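PDB 4YXP: mRNA export factor, which regulates viral gene expression, inhibiting cellular splicing early in infection, contributing to the shutoff of host protein synthesis and mediating nuclear export of intronless viral mRNAs. Local coordinates for residues T88-P93 and P135-D140; M128-N133 and G220-F225. All coordinates share one frame; numbering follows the deposited sequence.

How the interactions relate
Both contacts belong to the folded C-terminal part of ICP27, and both depend on the helix 112-132 and the loop that follows it. Interaction 2 joins the last turn of that helix to the loop 220-225; a few residues on, the loop 135-140 meets the end of helix 75-91 in interaction 1. Their centres lie 18 Å apart, yet they touch: L136 CD2 packs against C129 CB at 3.6 Å. Along the chain their segments come in alternating order. Helix 75-91 links them again, since P83 and Y86 cover M128 and C129. Both lie away from the zinc site of C163, H242, C246 and C251.

Interaction 1: T88-P93 and P135-D140; sequences TFAGNP and PLRPQD
The guanidinium of R137 lies flat against the last turn of helix 75-91, one face turned to A90. A90 CB stands 3.8 Å above the guanidinium plane, over its centre, while R137 NH2 comes to 3.5 Å from A90 CA. NH2 also passes 4.0 Å from F89 CB, at the margin of the contact. The R137 chain leaves its backbone with CG anti to the carbonyl carbon and then bends at chi3 (-44°), which brings the guanidinium over A90. A water extends the contact: it accepts from R137 NH2 at 2.6 Å and donates weakly to the carbonyls of F89 and Q139. Beyond CB, the F89 ring meets D140 at its CD2 corner, 4.0 Å from D140 OD2. Ring and carboxylate planes stand 71° apart, and the oxygen approaches obliquely. With CG anti to the backbone N (chi1 176°), the D140 carboxylate reaches the ring while its OD1 caps helix 141-144 at the backbone N of I142 and I143; OD2 accepts from W125 NE1. P141 and I142 touch the same phenyl ring, and Y268 of the second subunit stacks on it edge-to-face. A type I turn from R137 to D140, with D140 N bonded to R137 O, brings both polar side chains to the helix. The chemistry is thus divided: a cationic plane rests on aliphatic carbon with water taking up one N-H, and a buried carboxylate, fixed by helix N-H groups and an indole, borders an aromatic ring at the dimer interface.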
loop_
_atom_site.group_PDB
_atom_site.type_symbol
_atom_site.label_atom_id
_atom_site.label_comp_id
_atom_site.label_asym_id
_atom_site.label_seq_id
_atom_site.Cartn_x
_atom_site.Cartn_y
_atom_site.Cartn_z
ATOM N N THR B 88 -22.260 -20.450 -1.635
ATOM C CA THR B 88 -22.547 -19.650 -0.448
ATOM C C THR B 88 -22.417 -18.147 -0.742
ATOM O O THR B 88 -23.270 -17.351 -0.336
ATOM C CB THR B 88 -21.610 -20.050 0.720
ATOM O OG1 THR B 88 -21.900 -21.398 1.118
ATOM C CG2 THR B 88 -21.780 -19.124 1.923
ATOM N N PHE B 89 -21.353 -17.761 -1.440
ATOM C CA PHE B 89 -21.183 -16.374 -1.868
ATOM C C PHE B 89 -22.371 -15.902 -2.698
ATOM O O PHE B 89 -22.981 -14.876 -2.402
ATOM C CB PHE B 89 -19.907 -16.202 -2.700
ATOM C CG PHE B 89 -18.627 -16.267 -1.908
ATOM C CD1 PHE B 89 -18.607 -16.039 -0.541
ATOM C CD2 PHE B 89 -17.433 -16.547 -2.548
ATOM C CE1 PHE B 89 -17.422 -16.096 0.167
ATOM C CE2 PHE B 89 -16.247 -16.606 -1.847
ATOM C CZ PHE B 89 -16.240 -16.381 -0.488
ATOM N N ALA B 90 -22.688 -16.654 -3.748
ATOM C CA ALA B 90 -23.700 -16.243 -4.716
ATOM C C ALA B 90 -25.096 -16.214 -4.105
ATOM O O ALA B 90 -25.937 -15.408 -4.498
ATOM C CB ALA B 90 -23.676 -17.172 -5.922
ATOM N N GLY B 91 -25.338 -17.094 -3.142
ATOM C CA GLY B 91 -26.662 -17.247 -2.566
ATOM C C GLY B 91 -26.998 -16.239 -1.484
ATOM O O GLY B 91 -28.137 -16.178 -1.027
ATOM N N ASN B 92 -26.012 -15.438 -1.085
ATOM C CA ASN B 92 -26.181 -14.513 0.032
ATOM C C ASN B 92 -25.567 -13.150 -0.287
ATOM O O ASN B 92 -24.502 -12.806 0.230
ATOM C CB ASN B 92 -25.547 -15.101 1.294
ATOM C CG ASN B 92 -26.179 -16.422 1.701
ATOM O OD1 ASN B 92 -27.205 -16.447 2.376
ATOM N ND2 ASN B 92 -25.566 -17.526 1.288
ATOM N N PRO B 93 -26.240 -12.365 -1.143
ATOM C CA PRO B 93 -25.665 -11.106 -1.635
ATOM C C PRO B 93 -25.359 -10.075 -0.547
ATOM O O PRO B 93 -24.336 -9.397 -0.643
ATOM C CB PRO B 93 -26.738 -10.574 -2.594
ATOM C CG PRO B 93 -27.981 -11.324 -2.270
ATOM C CD PRO B 93 -27.543 -12.655 -1.763
ATOM N N PRO B 135 -19.126 -19.156 -13.786
ATOM C CA PRO B 135 -18.948 -17.731 -14.091
ATOM C C PRO B 135 -18.065 -16.985 -13.091
ATOM O O PRO B 135 -18.169 -17.224 -11.889
ATOM C CB PRO B 135 -20.379 -17.182 -14.039
ATOM C CG PRO B 135 -21.240 -18.342 -14.353
ATOM C CD PRO B 135 -20.554 -19.527 -13.744
ATOM N N LEU B 136 -17.212 -16.095 -13.595
ATOM C CA LEU B 136 -16.444 -15.180 -12.753
ATOM C C LEU B 136 -17.269 -13.919 -12.496
ATOM O O LEU B 136 -17.521 -13.139 -13.418
ATOM C CB LEU B 136 -15.112 -14.810 -13.418
ATOM C CG LEU B 136 -14.187 -15.966 -13.816
ATOM C CD1 LEU B 136 -13.009 -15.455 -14.634
ATOM C CD2 LEU B 136 -13.700 -16.709 -12.588
ATOM N N ARG B 137 -17.680 -13.717 -11.248
ATOM C CA ARG B 137 -18.600 -12.630 -10.906
ATOM C C ARG B 137 -17.903 -11.514 -10.112
ATOM O O ARG B 137 -17.200 -11.797 -9.145
ATOM C CB ARG B 137 -19.777 -13.175 -10.097
ATOM C CG ARG B 137 -20.388 -14.457 -10.668
ATOM C CD ARG B 137 -21.427 -15.066 -9.738
ATOM N NE ARG B 137 -20.975 -15.076 -8.346
ATOM C CZ ARG B 137 -21.515 -14.363 -7.355
ATOM N NH1 ARG B 137 -22.566 -13.574 -7.565
ATOM N NH2 ARG B 137 -21.004 -14.451 -6.136
ATOM N N PRO B 138 -18.104 -10.243 -10.507
ATOM C CA PRO B 138 -17.485 -9.141 -9.755
ATOM C C PRO B 138 -17.953 -9.018 -8.305
ATOM O O PRO B 138 -17.223 -8.454 -7.490
ATOM C CB PRO B 138 -17.902 -7.898 -10.550
ATOM C CG PRO B 138 -18.199 -8.393 -11.909
ATOM C CD PRO B 138 -18.772 -9.759 -11.728
ATOM N N GLN B 139 -19.141 -9.533 -7.996
ATOM C CA GLN B 139 -19.735 -9.400 -6.664
ATOM C C GLN B 139 -19.165 -10.450 -5.713
ATOM O O GLN B 139 -19.334 -10.371 -4.497
ATOM C CB GLN B 139 -21.261 -9.531 -6.734
ATOM C CG GLN B 139 -21.933 -8.606 -7.750
ATOM C CD GLN B 139 -21.807 -9.105 -9.186
ATOM O OE1 GLN B 139 -21.513 -10.279 -9.428
ATOM N NE2 GLN B 139 -22.020 -8.208 -10.144
ATOM N N ASP B 140 -18.506 -11.444 -6.296
ATOM C CA ASP B 140 -17.758 -12.454 -5.561
ATOM C C ASP B 140 -16.714 -11.759 -4.671
ATOM O O ASP B 140 -15.951 -10.938 -5.165
ATOM C CB ASP B 140 -17.118 -13.409 -6.579
ATOM C CG ASP B 140 -16.237 -14.464 -5.954
ATOM O OD1 ASP B 140 -15.343 -14.117 -5.155
ATOM O OD2 ASP B 140 -16.426 -15.650 -6.306
HETATM O O HOH W 1 -21.178 -12.706 -4.277
#

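Interaction 2: M128-N133 and G220-F225; sequences MCIHHN and GEKMHF
Backbone approach is closest at H131 and K222, whose CA atoms are 6.0 Å apart where the last turn of helix 112-132 meets the irregular loop 220-225. I130 supplies the apolar half of the contact. Its CG2 methyl, anti to the backbone N, lies 3.6 Å from E221 O and 4.0 Å from K222 CA, packing on the loop backbone. Y212 and V217 also touch I130, adding to its burial. K222 supplies the polar half: its chain bends at chi2 (-60°) and then runs extended, carrying the ammonium to the C-terminal end of the helix. There NZ lies 3.6 Å from I130 O and 3.7 Å from H131 O, too long for bonds but close enough that its charge probably interacts favourably with the carbonyl end of the helix dipole. The E221 side chain starts away from the helix, and its OE1 accepts from G218 N. N133, with positive phi (64°), is the first residue to leave helical geometry, and its N bonds back to I130 O. A Schellman motif closes the helix here, with a lysine from the CHC2-type zinc-finger region, 163-251, set near the carbonyls of its last turn.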
loop_
_atom_site.group_PDB
_atom_site.type_symbol
_atom_site.label_atom_id
_atom_site.label_comp_id
_atom_site.label_asym_id
_atom_site.label_seq_id
_atom_site.Cartn_x
_atom_site.Cartn_y
_atom_site.Cartn_z
ATOM N N MET B 128 -10.014 -22.388 -10.254
ATOM C CA MET B 128 -11.000 -23.364 -9.807
ATOM C C MET B 128 -12.334 -23.130 -10.514
ATOM O O MET B 128 -12.986 -24.081 -10.953
ATOM C CB MET B 128 -11.166 -23.292 -8.284
ATOM C CG MET B 128 -12.223 -24.241 -7.713
ATOM S SD MET B 128 -13.915 -23.611 -7.816
ATOM C CE MET B 128 -13.819 -22.163 -6.766
ATOM N N CYS B 129 -12.736 -21.867 -10.634
ATOM C CA CYS B 129 -13.980 -21.525 -11.324
ATOM C C CYS B 129 -13.928 -21.988 -12.776
ATOM O O CYS B 129 -14.889 -22.565 -13.294
ATOM C CB CYS B 129 -14.237 -20.014 -11.269
ATOM S SG CYS B 129 -14.707 -19.365 -9.639
ATOM N N ILE B 130 -12.798 -21.723 -13.424
ATOM C CA ILE B 130 -12.592 -22.097 -14.816
ATOM C C ILE B 130 -12.649 -23.612 -14.972
ATOM O O ILE B 130 -13.254 -24.124 -15.914
ATOM C CB ILE B 130 -11.254 -21.527 -15.336
ATOM C CG1 ILE B 130 -11.359 -20.004 -15.453
ATOM C CG2 ILE B 130 -10.870 -22.150 -16.683
ATOM C CD1 ILE B 130 -10.066 -19.307 -15.825
ATOM N N HIS B 131 -12.013 -24.326 -14.050
ATOM C CA HIS B 131 -12.054 -25.784 -14.044
ATOM C C HIS B 131 -13.493 -26.298 -14.077
ATOM O O HIS B 131 -13.818 -27.224 -14.822
ATOM C CB HIS B 131 -11.333 -26.332 -12.810
ATOM C CG HIS B 131 -11.505 -27.808 -12.616
ATOM N ND1 HIS B 131 -10.591 -28.731 -13.081
ATOM C CD2 HIS B 131 -12.483 -28.520 -12.009
ATOM C CE1 HIS B 131 -11.003 -29.947 -12.770
ATOM N NE2 HIS B 131 -12.147 -29.849 -12.118
ATOM N N HIS B 132 -14.351 -25.687 -13.269
ATOM C CA HIS B 132 -15.741 -26.114 -13.147
ATOM C C HIS B 132 -16.679 -25.409 -14.124
ATOM O O HIS B 132 -17.885 -25.660 -14.121
ATOM C CB HIS B 132 -16.233 -25.880 -11.718
ATOM C CG HIS B 132 -15.679 -26.852 -10.725
ATOM N ND1 HIS B 132 -15.986 -28.195 -10.747
ATOM C CD2 HIS B 132 -14.835 -26.676 -9.680
ATOM C CE1 HIS B 132 -15.357 -28.806 -9.758
ATOM N NE2 HIS B 132 -14.653 -27.903 -9.095
ATOM N N ASN B 133 -16.129 -24.526 -14.951
ATOM C CA ASN B 133 -16.925 -23.774 -15.915
ATOM C C ASN B 133 -17.923 -22.864 -15.201
ATOM O O ASN B 133 -19.032 -22.632 -15.688
ATOM C CB ASN B 133 -17.666 -24.725 -16.863
ATOM C CG ASN B 133 -17.909 -24.113 -18.231
ATOM O OD1 ASN B 133 -17.097 -23.328 -18.725
ATOM N ND2 ASN B 133 -19.031 -24.468 -18.849
ATOM N N GLY B 220 -12.615 -23.238 -23.789
ATOM C CA GLY B 220 -12.384 -24.626 -23.435
ATOM C C GLY B 220 -11.095 -24.892 -22.679
ATOM O O GLY B 220 -10.892 -25.998 -22.179
ATOM N N GLU B 221 -10.227 -23.886 -22.589
ATOM C CA GLU B 221 -8.927 -24.047 -21.937
ATOM C C GLU B 221 -9.042 -23.920 -20.417
ATOM O O GLU B 221 -10.089 -23.525 -19.903
ATOM C CB GLU B 221 -7.932 -23.022 -22.489
ATOM C CG GLU B 221 -7.652 -23.202 -23.977
ATOM C CD GLU B 221 -6.732 -22.135 -24.536
ATOM O OE1 GLU B 221 -6.498 -21.126 -23.843
ATOM O OE2 GLU B 221 -6.241 -22.308 -25.672
ATOM N N LYS B 222 -7.962 -24.245 -19.704
ATOM C CA LYS B 222 -8.022 -24.412 -18.251
ATOM C C LYS B 222 -6.977 -23.618 -17.448
ATOM O O LYS B 222 -6.768 -23.894 -16.266
ATOM C CB LYS B 222 -7.875 -25.899 -17.911
ATOM C CG LYS B 222 -8.964 -26.795 -18.503
ATOM C CD LYS B 222 -10.353 -26.404 -18.016
ATOM C CE LYS B 222 -11.435 -27.298 -18.613
ATOM N NZ LYS B 222 -12.796 -26.762 -18.340
ATOM N N MET B 223 -6.329 -22.640 -18.069
ATOM C CA MET B 223 -5.310 -21.835 -17.379
ATOM C C MET B 223 -4.120 -22.704 -16.968
ATOM O O MET B 223 -3.651 -22.648 -15.830
ATOM C CB MET B 223 -5.902 -21.137 -16.146
ATOM C CG MET B 223 -5.133 -19.895 -15.699
ATOM S SD MET B 223 -5.839 -19.088 -14.243
ATOM C CE MET B 223 -4.855 -17.593 -14.168
ATOM N N HIS B 224 -3.638 -23.499 -17.917
ATOM C CA HIS B 224 -2.537 -24.434 -17.699
ATOM C C HIS B 224 -1.260 -23.721 -17.251
ATOM O O HIS B 224 -0.432 -24.289 -16.536
ATOM C CB HIS B 224 -2.287 -25.215 -18.995
ATOM C CG HIS B 224 -1.252 -26.292 -18.883
ATOM N ND1 HIS B 224 -1.461 -27.457 -18.177
ATOM C CD2 HIS B 224 -0.013 -26.391 -19.418
ATOM C CE1 HIS B 224 -0.387 -28.221 -18.271
ATOM N NE2 HIS B 224 0.506 -27.600 -19.016
ATOM N N PHE B 225 -1.114 -22.467 -17.661
ATOM C CA PHE B 225 0.118 -21.718 -17.427
ATOM C C PHE B 225 0.262 -21.192 -15.996
ATOM O O PHE B 225 1.348 -20.762 -15.608
ATOM C CB PHE B 225 0.216 -20.546 -18.409
ATOM C CG PHE B 225 -1.029 -19.710 -18.484
ATOM C CD1 PHE B 225 -1.286 -18.736 -17.537
ATOM C CD2 PHE B 225 -1.942 -19.901 -19.507
ATOM C CE1 PHE B 225 -2.430 -17.968 -17.606
ATOM C CE2 PHE B 225 -3.090 -19.137 -19.580
ATOM C CZ PHE B 225 -3.334 -18.170 -18.630
#